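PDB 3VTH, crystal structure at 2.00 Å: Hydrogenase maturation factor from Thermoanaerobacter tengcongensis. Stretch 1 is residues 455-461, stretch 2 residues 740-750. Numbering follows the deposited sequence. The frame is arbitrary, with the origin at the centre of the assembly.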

# COMPACT_ATOMS: atom_id res chain seq x y z
N GLU A 455 0.34 -22.94 9.65
CA GLU A 455 1.01 -24.22 9.87
C GLU A 455 2.53 -24.11 9.72
O GLU A 455 3.28 -24.89 10.31
N VAL A 456 2.98 -23.12 8.96
CA VAL A 456 4.39 -22.88 8.73
C VAL A 456 4.58 -21.36 8.73
O VAL A 456 3.69 -20.63 8.27
N VAL A 457 5.71 -20.89 9.26
CA VAL A 457 6.00 -19.46 9.26
C VAL A 457 7.23 -19.18 8.39
O VAL A 457 8.25 -19.89 8.50
N ALA A 458 7.12 -18.18 7.52
CA ALA A 458 8.22 -17.76 6.67
C ALA A 458 8.72 -16.41 7.16
O ALA A 458 7.93 -15.53 7.58
N HIS A 459 10.04 -16.25 7.13
CA HIS A 459 10.66 -15.04 7.68
C HIS A 459 11.95 -14.72 6.94
O HIS A 459 12.50 -15.57 6.21
N ASP A 460 12.43 -13.49 7.12
CA ASP A 460 13.67 -13.05 6.53
C ASP A 460 14.87 -13.72 7.20
O ASP A 460 14.83 -14.03 8.41
N MET A 461 15.94 -13.91 6.44
CA MET A 461 17.18 -14.42 7.04
C MET A 461 17.79 -13.48 8.09
O MET A 461 18.54 -13.93 8.95
N GLY A 740 6.18 -12.19 -1.26
CA GLY A 740 7.27 -13.01 -1.79
C GLY A 740 7.66 -14.15 -0.86
O GLY A 740 7.81 -15.30 -1.31
N GLN A 741 7.81 -13.85 0.44
CA GLN A 741 8.09 -14.89 1.44
C GLN A 741 7.02 -15.97 1.41
O GLN A 741 7.34 -17.15 1.51
N ALA A 742 5.76 -15.55 1.29
CA ALA A 742 4.62 -16.47 1.30
C ALA A 742 4.66 -17.43 0.13
O ALA A 742 4.50 -18.63 0.32
N VAL A 743 4.88 -16.93 -1.09
CA VAL A 743 4.84 -17.83 -2.25
C VAL A 743 6.11 -18.67 -2.36
O VAL A 743 6.07 -19.77 -2.90
N ILE A 744 7.23 -18.17 -1.85
CA ILE A 744 8.43 -18.98 -1.82
C ILE A 744 8.26 -20.17 -0.88
O ILE A 744 8.57 -21.32 -1.21
N ALA A 745 7.76 -19.89 0.32
CA ALA A 745 7.61 -20.95 1.30
C ALA A 745 6.57 -21.97 0.81
O ALA A 745 6.75 -23.18 0.98
N ASN A 746 5.51 -21.47 0.17
CA ASN A 746 4.49 -22.33 -0.41
C ASN A 746 5.05 -23.27 -1.46
O ASN A 746 4.72 -24.45 -1.48
N LYS A 747 5.94 -22.75 -2.31
CA LYS A 747 6.55 -23.56 -3.35
C LYS A 747 7.42 -24.66 -2.75
O LYS A 747 7.36 -25.81 -3.17
N ILE A 748 8.20 -24.30 -1.72
CA ILE A 748 8.99 -25.28 -0.98
C ILE A 748 8.11 -26.39 -0.35
O ILE A 748 8.43 -27.56 -0.47
N LEU A 749 7.00 -26.01 0.28
CA LEU A 749 6.04 -26.98 0.86
C LEU A 749 5.54 -28.01 -0.12
O LEU A 749 5.31 -29.17 0.26
N GLU A 750 5.33 -27.62 -1.37
CA GLU A 750 4.81 -28.58 -2.33
C GLU A 750 5.87 -29.43 -3.02
O GLU A 750 5.54 -30.31 -3.80

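How does the helix of residues 740-749 begin its contact with the strand of residues 456-460? Gly740 has no side chain and stays clear of the strand, so the contact starts at Gln741, whose CA-to-CB bond points toward stretch 1. Its CA lies 6.0 Å from the CA of Ala458, close enough that the small methyl of Ala458 fits against the helix backbone itself: Ala458 CB is 3.8 Å from Gln741 O and 4.1 Å from Gln741 CB. That carbonyl oxygen is already engaged inside the helix, accepting from Ala745 N at 3.0 Å.

Where does the long side chain of Gln741 go? With chi1 m and chi2 t it reaches obliquely up to the strand, toward Asp460, bringing Gln741 NE2 to 3.6 Å from His459 C and 3.3 Å from Asp460 N. The latter pair is not a hydrogen bond, because both nitrogens are donors. A water makes the polar link instead: it accepts from Gln741 NE2 at 3.0 Å and donates to Asp460 OD1 at 2.7 Å. Asp460, whose chi1 is t, sends its CA-to-CB bond sideways. The His459 CA-to-CB bond points away from the helix; with chi1 p, its ring directs ND1 to Asp460 O, a hydrogen bond of 2.8 Å within the strand's own stretch.

What fills the middle of the contact? Ala742 points away, Val743 lies out of reach, and Ile744 points sideways without touching the strand. One turn after Gln741, Ala745 points toward the strand again, and its CB meets Ala458 CB at 3.8 Å. Two small methyls meet where the backbones lie near each other; the helix and strand axes come within 8.0 Å at closest approach.

How does the contact finish toward the end of the helix? Asn746, Lys747 and Ile748 are out of reach, and the next inward residue is Leu749, one further turn along. In its m, t rotamer, Leu749 places CD1 4.2 Å from CG2 of Val456, an inward-pointing valine with chi1 t. Val457, between Val456 and Ala458, points away, in keeping with the alternation of a strand. The helix thus uses Gln741, Ala745 and Leu749, spaced four residues apart, while the strand runs at 127° to it; the later helix residues therefore meet earlier strand residues. No direct hydrogen bond joins the two stretches; apolar pairs, the close packing of Gln741 and one water bridge to Asp460 account for the contact, which buries 269 Å² in total.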

# COMPACT_ATOMS: atom_id res chain seq x y z
CB GLU A 455 0.40 -25.29 8.95
CG GLU A 455 -1.07 -25.57 9.31
CD GLU A 455 -1.68 -26.77 8.59
OE1 GLU A 455 -1.43 -26.94 7.37
OE2 GLU A 455 -2.44 -27.54 9.23
CB VAL A 456 4.87 -23.50 7.38
CG1 VAL A 456 6.28 -23.07 7.02
CG2 VAL A 456 4.81 -25.05 7.42
CB VAL A 457 6.20 -18.90 10.70
CG1 VAL A 457 7.39 -19.59 11.40
CG2 VAL A 457 6.45 -17.38 10.67
CB ALA A 458 7.76 -17.66 5.21
CB HIS A 459 10.92 -15.22 9.18
CG HIS A 459 11.93 -16.28 9.51
ND1 HIS A 459 13.30 -16.05 9.48
CD2 HIS A 459 11.78 -17.57 9.86
CE1 HIS A 459 13.93 -17.16 9.82
NE2 HIS A 459 13.03 -18.10 10.06
CB ASP A 460 13.80 -11.52 6.69
CG ASP A 460 14.73 -10.90 5.64
OD1 ASP A 460 14.22 -10.39 4.63
OD2 ASP A 460 15.97 -10.91 5.84
CB MET A 461 18.23 -14.74 5.98
CG MET A 461 17.84 -15.90 5.08
SD MET A 461 19.02 -16.13 3.74
CE MET A 461 18.47 -17.73 3.16
CB GLN A 741 8.14 -14.32 2.86
CG GLN A 741 9.26 -13.33 3.16
CD GLN A 741 9.07 -12.64 4.50
OE1 GLN A 741 7.94 -12.48 4.99
NE2 GLN A 741 10.19 -12.20 5.11
CB ALA A 742 3.29 -15.70 1.33
CB VAL A 743 4.52 -17.12 -3.59
CG1 VAL A 743 3.11 -16.52 -3.52
CG2 VAL A 743 5.58 -16.05 -3.94
CB ILE A 744 9.68 -18.16 -1.43
CG1 ILE A 744 10.08 -17.26 -2.59
CG2 ILE A 744 10.85 -19.10 -1.05
CD1 ILE A 744 11.00 -16.11 -2.17
CB ALA A 745 7.24 -20.38 2.68
CB ASN A 746 3.32 -21.52 -0.98
CG ASN A 746 2.22 -22.40 -1.52
OD1 ASN A 746 1.51 -23.07 -0.76
ND2 ASN A 746 2.09 -22.44 -2.84
CB LYS A 747 7.36 -22.70 -4.33
CG LYS A 747 8.00 -23.51 -5.48
CD LYS A 747 6.96 -23.91 -6.54
CE LYS A 747 7.64 -24.61 -7.72
NZ LYS A 747 6.73 -24.69 -8.89
CB ILE A 748 9.92 -24.57 0.05
CG1 ILE A 748 11.02 -23.81 -0.70
CG2 ILE A 748 10.51 -25.60 1.03
CD1 ILE A 748 11.86 -22.80 0.12
CB LEU A 749 4.80 -26.30 1.45
CG LEU A 749 4.96 -25.32 2.61
CD1 LEU A 749 3.66 -25.34 3.42
CD2 LEU A 749 6.15 -25.70 3.48
CB GLU A 750 3.82 -27.93 -3.32
CG GLU A 750 4.37 -26.88 -4.25
CD GLU A 750 3.25 -26.01 -4.80
OE1 GLU A 750 2.08 -26.26 -4.45
OE2 GLU A 750 3.53 -25.06 -5.56
O HOH W 1 12.63 -12.23 3.41